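Local structure of dihydrofolate reductase (Schistosoma mansoni, 3VCO) at residues K64-M69 with D126-I131; R149-H154 with F195-V200; V29-G34 with H154-V159. The protein reduces 7,8-dihydrofolate to tetrahydrofolate with NADPH, a key step of folate metabolism that supports thymidylate, purine and glycine synthesis. All blocks are in the same frame, centred on the assembly; numbering follows the deposited sequence.

Contact 1: residues K64-M69 with D126-I131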
ATOM      1  N   LYS A  64       0.247  13.214   9.191  1.00 37.99           N
ATOM      2  CA  LYS A  64       0.772  12.513   8.010  1.00 36.41           C
ATOM      3  C   LYS A  64       0.444  11.049   8.083  1.00 34.47           C
ATOM      4  O   LYS A  64       0.608  10.423   9.124  1.00 37.18           O
ATOM      5  CB  LYS A  64       2.296  12.606   7.940  1.00 32.78           C
ATOM      6  CG  LYS A  64       2.913  13.963   8.284  1.00 38.82           C
ATOM      7  CD  LYS A  64       3.056  14.798   7.039  1.00 42.13           C
ATOM      8  CE  LYS A  64       3.085  16.297   7.403  1.00 42.18           C
ATOM      9  NZ  LYS A  64       3.504  17.044   6.225  1.00 44.83           N
ATOM     10  N   ASN A  65       0.039  10.478   6.963  1.00 30.36           N
ATOM     11  CA  ASN A  65      -0.106   9.032   6.922  1.00 29.85           C
ATOM     12  C   ASN A  65       1.256   8.334   6.907  1.00 31.89           C
ATOM     13  O   ASN A  65       2.251   8.953   6.573  1.00 29.86           O
ATOM     14  CB  ASN A  65      -0.954   8.608   5.722  1.00 28.18           C
ATOM     15  CG  ASN A  65      -2.325   9.185   5.779  1.00 37.30           C
ATOM     16  OD1 ASN A  65      -2.918   9.256   6.866  1.00 34.65           O
ATOM     17  ND2 ASN A  65      -2.843   9.635   4.630  1.00 35.08           N
ATOM     18  N   ALA A  66       1.297   7.072   7.337  1.00 27.74           N
ATOM     19  CA  ALA A  66       2.502   6.236   7.228  1.00 25.62           C
ATOM     20  C   ALA A  66       2.342   5.264   6.060  1.00 23.82           C
ATOM     21  O   ALA A  66       1.241   4.754   5.821  1.00 24.80           O
ATOM     22  CB  ALA A  66       2.763   5.459   8.537  1.00 26.85           C
ATOM     23  N   VAL A  67       3.402   5.083   5.275  1.00 23.88           N
ATOM     24  CA  VAL A  67       3.413   4.024   4.267  1.00 22.35           C
ATOM     25  C   VAL A  67       4.507   3.046   4.685  1.00 28.54           C
ATOM     26  O   VAL A  67       5.650   3.442   4.905  1.00 29.28           O
ATOM     27  CB  VAL A  67       3.698   4.520   2.852  1.00 24.39           C
ATOM     28  CG1 VAL A  67       2.470   5.326   2.325  1.00 23.47           C
ATOM     29  CG2 VAL A  67       4.977   5.413   2.829  1.00 27.20           C
ATOM     30  N   VAL A  68       4.099   1.792   4.865  1.00 23.93           N
ATOM     31  CA  VAL A  68       4.964   0.766   5.372  1.00 24.14           C
ATOM     32  C   VAL A  68       5.164  -0.231   4.239  1.00 26.82           C
ATOM     33  O   VAL A  68       4.201  -0.582   3.553  1.00 28.46           O
ATOM     34  CB  VAL A  68       4.342   0.090   6.624  1.00 24.97           C
ATOM     35  CG1 VAL A  68       5.331  -0.930   7.210  1.00 28.46           C
ATOM     36  CG2 VAL A  68       3.927   1.162   7.708  1.00 24.94           C
ATOM     37  N   MET A  69       6.410  -0.660   4.021  1.00 28.74           N
ATOM     38  CA  MET A  69       6.706  -1.507   2.873  1.00 26.62           C
ATOM     39  C   MET A  69       7.963  -2.335   3.155  1.00 28.83           C
ATOM     40  O   MET A  69       8.758  -1.950   4.003  1.00 25.20           O
ATOM     41  CB  MET A  69       6.956  -0.623   1.644  1.00 24.61           C
ATOM     42  CG  MET A  69       8.280   0.141   1.752  1.00 24.24           C
ATOM     43  SD  MET A  69       8.449   1.487   0.581  1.00 32.51           S
ATOM     44  CE  MET A  69       7.934   2.767   1.717  1.00 28.25           C
ATOM     45  N   ASP A 126      -1.588   9.700  10.990  1.00 31.75           N
ATOM     46  CA  ASP A 126      -3.016   9.634  10.821  1.00 41.32           C
ATOM     47  C   ASP A 126      -3.305   8.174  10.482  1.00 46.83           C
ATOM     48  O   ASP A 126      -3.472   7.368  11.397  1.00 43.58           O
ATOM     49  CB  ASP A 126      -3.539  10.602   9.752  1.00 46.04           C
ATOM     50  CG  ASP A 126      -5.075  10.635   9.699  1.00 49.26           C
ATOM     51  OD1 ASP A 126      -5.724   9.846  10.433  1.00 45.11           O
ATOM     52  OD2 ASP A 126      -5.631  11.455   8.941  1.00 48.92           O
ATOM     53  N   GLU A 127      -3.312   7.799   9.199  1.00 40.12           N
ATOM     54  CA  GLU A 127      -3.597   6.410   8.825  0.74 36.94           C
ATOM     55  C   GLU A 127      -2.304   5.660   8.425  1.00 34.72           C
ATOM     56  O   GLU A 127      -1.264   6.280   8.126  1.00 33.10           O
ATOM     57  CB  GLU A 127      -4.664   6.329   7.705  0.74 36.22           C
ATOM     58  CG  GLU A 127      -6.072   6.993   8.053  0.74 44.56           C
ATOM     59  CD  GLU A 127      -7.181   5.981   8.354  0.74 46.89           C
ATOM     60  OE1 GLU A 127      -6.986   4.800   8.034  0.74 40.55           O
ATOM     61  OE2 GLU A 127      -8.254   6.357   8.921  0.74 52.08           O
ATOM     62  N   VAL A 128      -2.380   4.341   8.434  1.00 36.78           N
ATOM     63  CA  VAL A 128      -1.256   3.480   8.126  1.00 39.67           C
ATOM     64  C   VAL A 128      -1.604   2.695   6.863  1.00 32.33           C
ATOM     65  O   VAL A 128      -2.669   2.064   6.798  1.00 25.01           O
ATOM     66  CB  VAL A 128      -0.991   2.509   9.294  1.00 40.51           C
ATOM     67  CG1 VAL A 128       0.122   1.534   8.958  1.00 40.74           C
ATOM     68  CG2 VAL A 128      -0.630   3.317  10.551  1.00 39.04           C
ATOM     69  N   PHE A 129      -0.733   2.782   5.853  1.00 29.86           N
ATOM     70  CA  PHE A 129      -0.917   2.012   4.613  1.00 25.57           C
ATOM     71  C   PHE A 129       0.240   1.023   4.495  1.00 28.92           C
ATOM     72  O   PHE A 129       1.388   1.422   4.666  1.00 26.77           O
ATOM     73  CB  PHE A 129      -0.976   2.953   3.399  1.00 21.68           C
ATOM     74  CG  PHE A 129      -2.159   3.921   3.456  1.00 28.27           C
ATOM     75  CD1 PHE A 129      -3.334   3.641   2.786  1.00 23.57           C
ATOM     76  CD2 PHE A 129      -2.114   5.050   4.280  1.00 32.77           C
ATOM     77  CE1 PHE A 129      -4.420   4.471   2.886  1.00 22.77           C
ATOM     78  CE2 PHE A 129      -3.202   5.905   4.393  1.00 33.81           C
ATOM     79  CZ  PHE A 129      -4.378   5.617   3.718  1.00 29.49           C
ATOM     80  N   ILE A 130      -0.077  -0.239   4.196  1.00 26.25           N
ATOM     81  CA  ILE A 130       0.906  -1.242   3.852  1.00 30.03           C
ATOM     82  C   ILE A 130       0.921  -1.349   2.314  1.00 27.31           C
ATOM     83  O   ILE A 130      -0.086  -1.735   1.704  1.00 23.40           O
ATOM     84  CB  ILE A 130       0.494  -2.608   4.420  1.00 37.01           C
ATOM     85  CG1 ILE A 130       0.311  -2.538   5.942  1.00 38.17           C
ATOM     86  CG2 ILE A 130       1.492  -3.708   4.015  1.00 30.77           C
ATOM     87  CD1 ILE A 130       1.552  -2.180   6.682  1.00 38.99           C
ATOM     88  N   ILE A 131       2.053  -1.018   1.694  1.00 21.93           N
ATOM     89  CA  ILE A 131       2.071  -0.862   0.244  1.00 22.34           C
ATOM     90  C   ILE A 131       2.794  -1.994  -0.439  1.00 30.63           C
ATOM     91  O   ILE A 131       3.069  -1.971  -1.636  1.00 31.50           O
ATOM     92  CB  ILE A 131       2.608   0.501  -0.179  1.00 28.95           C
ATOM     93  CG1 ILE A 131       4.085   0.626   0.158  1.00 27.34           C
ATOM     94  CG2 ILE A 131       1.747   1.625   0.522  1.00 29.70           C
ATOM     95  CD1 ILE A 131       4.725   1.804  -0.480  1.00 27.97           C
TER

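Contact 2: residues R149-H154 with F195-V200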
ATOM      1  N   ARG A 149      -8.580  -2.643   5.404  1.00 24.07           N
ATOM      2  CA  ARG A 149      -9.259  -2.068   4.238  1.00 30.09           C
ATOM      3  C   ARG A 149      -8.277  -2.283   3.104  1.00 27.28           C
ATOM      4  O   ARG A 149      -7.086  -2.116   3.294  1.00 29.66           O
ATOM      5  CB  ARG A 149      -9.512  -0.558   4.401  1.00 26.55           C
ATOM      6  CG  ARG A 149      -9.959   0.080   3.055  1.00 25.55           C
ATOM      7  CD  ARG A 149     -10.463   1.464   3.223  1.00 26.98           C
ATOM      8  NE  ARG A 149     -11.758   1.426   3.886  1.00 26.53           N
ATOM      9  CZ  ARG A 149     -12.552   2.470   4.006  1.00 35.33           C
ATOM     10  NH1 ARG A 149     -12.200   3.655   3.496  1.00 35.08           N
ATOM     11  NH2 ARG A 149     -13.694   2.315   4.630  1.00 35.32           N
ATOM     12  N   ILE A 150      -8.759  -2.684   1.936  1.00 29.90           N
ATOM     13  CA  ILE A 150      -7.868  -2.849   0.796  1.00 24.81           C
ATOM     14  C   ILE A 150      -8.241  -1.843  -0.289  1.00 23.72           C
ATOM     15  O   ILE A 150      -9.355  -1.844  -0.772  1.00 29.63           O
ATOM     16  CB  ILE A 150      -8.067  -4.255   0.147  1.00 27.54           C
ATOM     17  CG1 ILE A 150      -7.721  -5.366   1.153  1.00 27.02           C
ATOM     18  CG2 ILE A 150      -7.228  -4.372  -1.118  1.00 28.53           C
ATOM     19  CD1 ILE A 150      -8.212  -6.794   0.674  1.00 39.30           C
ATOM     20  N   TYR A 151      -7.282  -1.047  -0.703  1.00 23.93           N
ATOM     21  CA  TYR A 151      -7.410  -0.163  -1.856  1.00 24.63           C
ATOM     22  C   TYR A 151      -6.768  -0.932  -2.987  1.00 27.17           C
ATOM     23  O   TYR A 151      -5.560  -1.188  -2.989  1.00 28.50           O
ATOM     24  CB  TYR A 151      -6.584   1.097  -1.586  1.00 27.77           C
ATOM     25  CG  TYR A 151      -7.218   1.994  -0.553  1.00 24.70           C
ATOM     26  CD1 TYR A 151      -8.082   3.030  -0.952  1.00 23.40           C
ATOM     27  CD2 TYR A 151      -7.020   1.769   0.823  1.00 30.43           C
ATOM     28  CE1 TYR A 151      -8.675   3.869  -0.007  1.00 30.50           C
ATOM     29  CE2 TYR A 151      -7.630   2.608   1.783  1.00 24.61           C
ATOM     30  CZ  TYR A 151      -8.450   3.652   1.344  1.00 28.50           C
ATOM     31  OH  TYR A 151      -9.050   4.463   2.269  1.00 30.85           O
ATOM     32  N   CYS A 152      -7.578  -1.311  -3.949  1.00 27.29           N
ATOM     33  CA  CYS A 152      -7.141  -2.254  -4.933  1.00 26.31           C
ATOM     34  C   CYS A 152      -7.226  -1.624  -6.336  1.00 29.03           C
ATOM     35  O   CYS A 152      -8.251  -1.056  -6.717  1.00 28.31           O
ATOM     36  CB  CYS A 152      -8.060  -3.503  -4.859  1.00 27.74           C
ATOM     37  SG  CYS A 152      -7.551  -4.826  -5.960  1.00 35.74           S
ATOM     38  N   THR A 153      -6.140  -1.728  -7.092  1.00 30.69           N
ATOM     39  CA  THR A 153      -6.219  -1.513  -8.524  1.00 26.37           C
ATOM     40  C   THR A 153      -6.302  -2.860  -9.195  1.00 24.43           C
ATOM     41  O   THR A 153      -5.349  -3.622  -9.175  1.00 32.60           O
ATOM     42  CB  THR A 153      -4.982  -0.771  -8.993  1.00 29.15           C
ATOM     43  OG1 THR A 153      -4.882   0.400  -8.171  1.00 32.81           O
ATOM     44  CG2 THR A 153      -5.100  -0.398 -10.465  1.00 34.50           C
ATOM     45  N   HIS A 154      -7.438  -3.134  -9.809  1.00 25.93           N
ATOM     46  CA  HIS A 154      -7.612  -4.335 -10.643  1.00 28.09           C
ATOM     47  C   HIS A 154      -7.103  -4.092 -12.049  1.00 38.33           C
ATOM     48  O   HIS A 154      -7.457  -3.115 -12.672  1.00 38.86           O
ATOM     49  CB  HIS A 154      -9.087  -4.704 -10.729  1.00 30.78           C
ATOM     50  CG  HIS A 154      -9.685  -5.116  -9.413  1.00 37.04           C
ATOM     51  ND1 HIS A 154      -9.592  -6.399  -8.913  1.00 36.95           N
ATOM     52  CD2 HIS A 154     -10.431  -4.423  -8.524  1.00 33.34           C
ATOM     53  CE1 HIS A 154     -10.219  -6.466  -7.751  1.00 34.07           C
ATOM     54  NE2 HIS A 154     -10.717  -5.275  -7.480  1.00 36.90           N
ATOM     55  N   PHE A 195     -10.397   1.006 -10.134  1.00 26.67           N
ATOM     56  CA  PHE A 195     -10.043   1.192  -8.722  1.00 24.91           C
ATOM     57  C   PHE A 195     -11.206   0.771  -7.851  1.00 33.46           C
ATOM     58  O   PHE A 195     -12.325   1.178  -8.075  1.00 27.95           O
ATOM     59  CB  PHE A 195      -9.699   2.660  -8.437  1.00 26.12           C
ATOM     60  CG  PHE A 195      -8.574   3.199  -9.307  1.00 37.59           C
ATOM     61  CD1 PHE A 195      -7.284   2.686  -9.202  1.00 36.18           C
ATOM     62  CD2 PHE A 195      -8.808   4.202 -10.227  1.00 46.71           C
ATOM     63  CE1 PHE A 195      -6.238   3.161 -10.013  1.00 40.63           C
ATOM     64  CE2 PHE A 195      -7.778   4.674 -11.031  1.00 47.04           C
ATOM     65  CZ  PHE A 195      -6.500   4.130 -10.935  1.00 38.69           C
ATOM     66  N   CYS A 196     -10.927  -0.022  -6.831  1.00 30.22           N
ATOM     67  CA  CYS A 196     -11.979  -0.531  -5.949  1.00 27.45           C
ATOM     68  C   CYS A 196     -11.434  -0.504  -4.524  1.00 35.83           C
ATOM     69  O   CYS A 196     -10.233  -0.672  -4.289  1.00 34.39           O
ATOM     70  CB  CYS A 196     -12.357  -1.962  -6.327  1.00 34.14           C
ATOM     71  SG  CYS A 196     -13.317  -2.130  -7.839  1.00 39.46           S
ATOM     72  N   VAL A 197     -12.321  -0.241  -3.576  1.00 33.87           N
ATOM     73  CA  VAL A 197     -11.946  -0.179  -2.181  1.00 25.57           C
ATOM     74  C   VAL A 197     -12.835  -1.133  -1.363  1.00 25.27           C
ATOM     75  O   VAL A 197     -14.056  -1.140  -1.516  1.00 29.01           O
ATOM     76  CB  VAL A 197     -12.115   1.226  -1.663  1.00 30.39           C
ATOM     77  CG1 VAL A 197     -11.679   1.298  -0.227  1.00 26.31           C
ATOM     78  CG2 VAL A 197     -11.301   2.222  -2.551  1.00 31.43           C
ATOM     79  N   TYR A 198     -12.203  -1.941  -0.518  1.00 27.69           N
ATOM     80  CA  TYR A 198     -12.914  -2.999   0.168  1.00 29.22           C
ATOM     81  C   TYR A 198     -12.630  -2.977   1.648  1.00 27.94           C
ATOM     82  O   TYR A 198     -11.486  -2.797   2.052  1.00 33.88           O
ATOM     83  CB  TYR A 198     -12.469  -4.372  -0.345  1.00 32.62           C
ATOM     84  CG  TYR A 198     -12.625  -4.609  -1.855  1.00 32.45           C
ATOM     85  CD1 TYR A 198     -13.870  -4.856  -2.425  1.00 35.26           C
ATOM     86  CD2 TYR A 198     -11.522  -4.585  -2.681  1.00 29.46           C
ATOM     87  CE1 TYR A 198     -13.998  -5.070  -3.799  1.00 40.18           C
ATOM     88  CE2 TYR A 198     -11.636  -4.810  -4.052  1.00 32.24           C
ATOM     89  CZ  TYR A 198     -12.858  -5.034  -4.600  1.00 35.31           C
ATOM     90  OH  TYR A 198     -12.933  -5.250  -5.944  1.00 33.27           O
ATOM     91  N   ASP A 199     -13.674  -3.208   2.436  1.00 33.23           N
ATOM     92  CA  ASP A 199     -13.518  -3.482   3.857  1.00 34.75           C
ATOM     93  C   ASP A 199     -13.629  -4.971   4.066  1.00 31.88           C
ATOM     94  O   ASP A 199     -14.564  -5.592   3.597  1.00 33.10           O
ATOM     95  CB  ASP A 199     -14.584  -2.744   4.668  1.00 32.49           C
ATOM     96  CG  ASP A 199     -14.252  -1.294   4.828  1.00 34.67           C
ATOM     97  OD1 ASP A 199     -13.050  -0.962   4.854  1.00 38.33           O
ATOM     98  OD2 ASP A 199     -15.178  -0.483   4.912  1.00 39.17           O
ATOM     99  N   VAL A 200     -12.644  -5.538   4.753  1.00 34.09           N
ATOM    100  CA  VAL A 200     -12.662  -6.952   5.048  1.00 40.99           C
ATOM    101  C   VAL A 200     -13.482  -7.072   6.312  1.00 43.53           C
ATOM    102  O   VAL A 200     -13.157  -6.432   7.307  1.00 41.19           O
ATOM    103  CB  VAL A 200     -11.225  -7.504   5.274  1.00 41.20           C
ATOM    104  CG1 VAL A 200     -11.248  -8.994   5.599  1.00 40.24           C
ATOM    105  CG2 VAL A 200     -10.320  -7.183   4.053  1.00 38.31           C
TER

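Contact 3: residues V29-G34 with H154-V159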
ATOM      1  N   VAL A  29      -3.648  -5.705  -8.524  1.00 33.99           N
ATOM      2  CA  VAL A  29      -3.763  -7.142  -8.762  1.00 35.21           C
ATOM      3  C   VAL A  29      -4.301  -7.456 -10.165  1.00 32.67           C
ATOM      4  O   VAL A  29      -5.114  -6.707 -10.699  1.00 39.47           O
ATOM      5  CB  VAL A  29      -4.621  -7.853  -7.697  1.00 40.70           C
ATOM      6  CG1 VAL A  29      -4.036  -7.621  -6.323  1.00 34.94           C
ATOM      7  CG2 VAL A  29      -6.120  -7.403  -7.758  1.00 33.63           C
ATOM      8  N   SER A  30      -3.796  -8.519 -10.771  1.00 33.16           N
ATOM      9  CA  SER A  30      -4.351  -9.021 -12.018  1.00 36.59           C
ATOM     10  C   SER A  30      -5.652  -9.839 -11.807  1.00 37.71           C
ATOM     11  O   SER A  30      -6.135 -10.021 -10.680  1.00 38.99           O
ATOM     12  CB  SER A  30      -3.312  -9.915 -12.711  1.00 40.88           C
ATOM     13  OG  SER A  30      -2.999 -11.021 -11.886  1.00 53.68           O
ATOM     14  N   GLU A  31      -6.192 -10.349 -12.908  1.00 40.85           N
ATOM     15  CA  GLU A  31      -7.413 -11.153 -12.910  1.00 41.97           C
ATOM     16  C   GLU A  31      -7.515 -12.256 -11.862  1.00 56.74           C
ATOM     17  O   GLU A  31      -8.599 -12.522 -11.346  1.00 60.79           O
ATOM     18  CB  GLU A  31      -7.656 -11.736 -14.294  1.00 46.93           C
ATOM     19  CG  GLU A  31      -6.540 -12.611 -14.869  1.00 55.69           C
ATOM     20  CD  GLU A  31      -5.449 -11.833 -15.596  1.00 53.38           C
ATOM     21  OE1 GLU A  31      -5.358 -10.568 -15.450  1.00 49.62           O
ATOM     22  OE2 GLU A  31      -4.656 -12.510 -16.280  1.00 56.26           O
ATOM     23  N   ASN A  32      -6.391 -12.887 -11.543  1.00 58.00           N
ATOM     24  CA  ASN A  32      -6.374 -13.897 -10.487  1.00 56.84           C
ATOM     25  C   ASN A  32      -5.728 -13.485  -9.184  1.00 51.81           C
ATOM     26  O   ASN A  32      -5.119 -14.305  -8.506  1.00 57.44           O
ATOM     27  CB  ASN A  32      -5.667 -15.121 -10.995  1.00 57.07           C
ATOM     28  CG  ASN A  32      -6.422 -15.758 -12.083  1.00 57.18           C
ATOM     29  OD1 ASN A  32      -7.628 -15.523 -12.214  1.00 55.42           O
ATOM     30  ND2 ASN A  32      -5.749 -16.552 -12.885  1.00 56.68           N
ATOM     31  N   TRP A  33      -5.910 -12.226  -8.825  1.00 42.87           N
ATOM     32  CA  TRP A  33      -5.128 -11.566  -7.785  1.00 48.70           C
ATOM     33  C   TRP A  33      -3.632 -11.979  -7.762  1.00 54.25           C
ATOM     34  O   TRP A  33      -3.064 -12.208  -6.693  1.00 56.46           O
ATOM     35  CB  TRP A  33      -5.808 -11.663  -6.395  1.00 57.80           C
ATOM     36  CG  TRP A  33      -7.142 -10.889  -6.259  1.00 55.95           C
ATOM     37  CD1 TRP A  33      -8.294 -11.064  -7.015  1.00 64.23           C
ATOM     38  CD2 TRP A  33      -7.463  -9.873  -5.291  1.00 55.08           C
ATOM     39  NE1 TRP A  33      -9.281 -10.209  -6.578  1.00 62.66           N
ATOM     40  CE2 TRP A  33      -8.793  -9.464  -5.523  1.00 57.58           C
ATOM     41  CE3 TRP A  33      -6.750  -9.260  -4.254  1.00 53.33           C
ATOM     42  CZ2 TRP A  33      -9.421  -8.472  -4.746  1.00 46.58           C
ATOM     43  CZ3 TRP A  33      -7.385  -8.261  -3.494  1.00 49.53           C
ATOM     44  CH2 TRP A  33      -8.696  -7.886  -3.755  1.00 43.95           C
ATOM     45  N   GLY A  34      -3.014 -12.079  -8.945  1.00 43.48           N
ATOM     46  CA  GLY A  34      -1.564 -11.961  -9.058  1.00 38.26           C
ATOM     47  C   GLY A  34      -1.135 -10.522  -8.692  1.00 34.92           C
ATOM     48  O   GLY A  34      -1.810  -9.548  -9.045  1.00 36.43           O
ATOM     49  N   HIS A 154      -7.438  -3.134  -9.809  1.00 25.93           N
ATOM     50  CA  HIS A 154      -7.612  -4.335 -10.643  1.00 28.09           C
ATOM     51  C   HIS A 154      -7.103  -4.092 -12.049  1.00 38.33           C
ATOM     52  O   HIS A 154      -7.457  -3.115 -12.672  1.00 38.86           O
ATOM     53  CB  HIS A 154      -9.087  -4.704 -10.729  1.00 30.78           C
ATOM     54  CG  HIS A 154      -9.685  -5.116  -9.413  1.00 37.04           C
ATOM     55  ND1 HIS A 154      -9.592  -6.399  -8.913  1.00 36.95           N
ATOM     56  CD2 HIS A 154     -10.431  -4.423  -8.524  1.00 33.34           C
ATOM     57  CE1 HIS A 154     -10.219  -6.466  -7.751  1.00 34.07           C
ATOM     58  NE2 HIS A 154     -10.717  -5.275  -7.480  1.00 36.90           N
ATOM     59  N   ILE A 155      -6.308  -5.010 -12.570  1.00 34.02           N
ATOM     60  CA  ILE A 155      -5.708  -4.817 -13.876  1.00 40.49           C
ATOM     61  C   ILE A 155      -5.996  -6.024 -14.748  1.00 39.63           C
ATOM     62  O   ILE A 155      -6.078  -7.126 -14.231  1.00 44.16           O
ATOM     63  CB  ILE A 155      -4.201  -4.681 -13.705  1.00 42.87           C
ATOM     64  CG1 ILE A 155      -3.893  -3.408 -12.915  1.00 38.36           C
ATOM     65  CG2 ILE A 155      -3.505  -4.666 -15.054  1.00 53.77           C
ATOM     66  CD1 ILE A 155      -2.403  -3.259 -12.532  1.00 41.20           C
ATOM     67  N   LEU A 156      -6.219  -5.801 -16.041  1.00 41.32           N
ATOM     68  CA  LEU A 156      -6.256  -6.881 -16.998  1.00 50.49           C
ATOM     69  C   LEU A 156      -4.878  -6.928 -17.624  1.00 62.64           C
ATOM     70  O   LEU A 156      -4.470  -6.035 -18.382  1.00 60.20           O
ATOM     71  CB  LEU A 156      -7.353  -6.695 -18.031  1.00 53.20           C
ATOM     72  CG  LEU A 156      -8.700  -7.291 -17.640  1.00 53.88           C
ATOM     73  CD1 LEU A 156      -9.589  -7.328 -18.849  1.00 55.15           C
ATOM     74  CD2 LEU A 156      -8.546  -8.685 -17.038  1.00 55.95           C
ATOM     75  N   SER A 157      -4.155  -7.975 -17.244  1.00 70.23           N
ATOM     76  CA  SER A 157      -2.728  -8.071 -17.479  1.00 75.83           C
ATOM     77  C   SER A 157      -2.430  -8.559 -18.889  1.00 80.69           C
ATOM     78  O   SER A 157      -2.773  -9.677 -19.249  1.00 73.05           O
ATOM     79  CB  SER A 157      -2.121  -9.027 -16.458  1.00 75.27           C
ATOM     80  OG  SER A 157      -1.935  -8.387 -15.204  1.00 78.38           O
ATOM     81  N   GLU A 158      -1.798  -7.719 -19.697  1.00 88.37           N
ATOM     82  CA  GLU A 158      -1.367  -8.176 -21.011  1.00 94.82           C
ATOM     83  C   GLU A 158      -0.193  -9.162 -20.857  1.00 92.57           C
ATOM     84  O   GLU A 158       0.131  -9.899 -21.783  1.00 92.37           O
ATOM     85  CB  GLU A 158      -1.007  -6.992 -21.918  1.00 98.37           C
ATOM     86  N   VAL A 159       0.427  -9.168 -19.674  1.00 87.27           N
ATOM     87  CA  VAL A 159       1.449 -10.155 -19.319  1.00 84.99           C
ATOM     88  C   VAL A 159       1.210 -10.672 -17.897  1.00 82.12           C
ATOM     89  O   VAL A 159       0.631  -9.979 -17.065  1.00 75.52           O
ATOM     90  CB  VAL A 159       2.863  -9.566 -19.412  1.00 87.19           C
TER
HETATM   91  O   HOH W   1      -8.443  -8.374 -10.384  1.00 35.67           O

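Contact 1: residues K64-M69 with D126-I131
Phe129 O is gripped by two successive residues of strand 64-69: the amide N of Val68 donates to Phe129 O at 2.7 Å, and the CA-H of Val67 adds a weaker contact to Phe129 O at 3.3 Å. One rung further on, Val68 O is treated the same way, taking a bond from Ile131 N and a CA-H contact from Ile130. With Ala66 N to Glu127 O and Phe129 N to Ala66 O, this makes the ladder of a parallel strand pair whose axes diverge by 17°.

At the N-terminal end a side chain enters the ladder. Asn65 OD1 accepts Glu127 N at 2.8 Å; the chi1 of -61° sets Asn65 CG beside its own backbone N and brings the amide across to the partner strand. Asn65 ND2 is bonded to the backbone oxygens of Thr56 and Lys58, so both ends of the amide are held and its rotation is fixed. Asn65 CG also lies at the rim of the Phe129 ring, 3.7 Å from CE2, with amide and ring planes 61° apart. The carboxylate of Asp126 turns instead to His60 N.

The far end is tight: Met69 CB and Ile131 CG1 run alongside each other only 3.5 Å apart, and Ile131 CD1 continues up to Met69 SD. Between the two ends, Ile130 CD1 lies alongside Val68, 3.6 Å from its CB, while Val68 CG2 meets Val128 CG1.

This is the buried centre of the dihydrofolate reductase sheet. Helix 109-116 packs on the face carrying Ala66, Val68, Val128 and Ile130, helix 46-57 on the face of Val67 and Phe129, and strand 88-92 bonds along the other edge of strand 64-69.

Contact 2: residues R149-H154 with F195-V200
Arg149 grips Asp199, its cross-strand partner in a non-hydrogen-bonded pair, at one end of the antiparallel pairing that adds the C-terminal strand 191-200 to the otherwise largely parallel dihydrofolate reductase sheet. Its CB starts 3.6 Å from Asp199 OD1, and its CG rests 3.4 Å from Tyr198 O. From there CD touches Val197 CG1 at 3.7 Å, and the bend at chi3 (-72°) turns the head of the chain toward the carboxylate. NE then donates to Asp199 OD1 at 2.9 Å, almost in the guanidinium plane. NH2 donates to the syn lone pair of Asp199 OD2 at 3.2 Å, completing a side-on, two-nitrogen salt bridge with the two flat groups 33° apart. NH1 points the other way, toward a long, weak bond with Tyr151 OH. Arg22 brings a second positive charge close to NH2, a charge the carboxylate may partly offset.

The backbones are joined by reciprocal hydrogen bonds at two pairs, Ile150 with Tyr198 and Cys152 with Cys196. On the face shared with Arg149, Val197 CG1 sits over the Tyr151 ring, 4.2 Å from its centroid, in a CH-pi contact, while CG2 of the same valine lies by Tyr151 CD1. Farther along, Thr153 OG1 approaches the edge of the Phe195 ring, but its hydrogen bond goes to Asp48, a residue that by similarity binds substrate; Phe195 itself stacks on Phe51.

The opposite face carries Ile150, Cys152, Cys196 and Tyr198. Here the His154 and Tyr198 side chains come from opposite directions and meet rim to rim, planes at 85°, with Cys152 SG over one face of the imidazole, offset toward the rim. The rings are tied by the hydrogen bond between His154 NE2 and Tyr198 OH, 2.7 Å long.

Contact 3: residues V29-G34 with H154-V159
His154, Val29 and Glu31 bury the most surface here, and the first two meet at the last parallel bridge between strands 23-29 and 148-156. Val29 O accepts Ile155 N at 2.8 Å and also takes a CA-H contact from His154. The two side chains run alongside each other, with Val29 CG2 3.8 Å from His154 ND1. That methyl is set between its own backbone N and carbonyl carbon, and it also lies over one face of Trp33, off toward the rim.

Trp33 approaches the imidazole from the loop. His154 turns an edge to the indole face in an offset edge-to-face pair, planes at 81°, and His154 CE1 comes 3.7 Å from Trp33 CZ2. A water in the imidazole plane links the two segments, 2.7 Å from His154 ND1 and donating to Ser30 O at 2.9 Å. With NE2 bonded to Tyr198 OH, both ring nitrogens have partners and the ring's rotation is fixed. Trp33 is itself stacked on Trp170.

Glu31 works on the solvent-exposed side. Its chain leaves with chi1 58° and kinks at chi2 (-86°), which brings OE1 to the chain just beyond the neighbouring strand; there it accepts a straight but weak bond from Ser157 N at 3.4 Å. Leu156 CD2 lies 4.0 Å from Glu31 OE1. Beside it, Ser157 OG abuts Ser30 CB at 3.2 Å.

The loop is shaped by a type I turn from Ser30 to Trp33 and by the bond from Ser30 N to Gly34 O. The contact holds Val29 to Glu31 against strand 148-156 and the turn after it, just ahead of the run from Gly34 that by similarity binds NADP(+). Leading from strand 23-29 toward helix 46-57, the loop has a position consistent with the flexible active-site loop of other dihydrofolate reductases.

How the contacts relate
From the N terminus, the chain passes first through 29-34, the opening half of contact 3, and then through 64-69. Contact 1 closes when 126-131 returns beside that strand, all within the much longer span of contact 3. Strand 148-156 then serves both remaining contacts: 149-154 opens contact 2, and 154-159 closes contact 3 before 195-200 comes back to close contact 2, so these two cross and share His154. Contacts 1 and 2 touch through Phe129 and Tyr151; contacts 2 and 3 touch through the probable backbone bond of Thr153 with Val29 and through Cys152 packed on Val29 and Trp33. Together they tie the sheet's centre, its antiparallel C-terminal strand and the loop after its first strand.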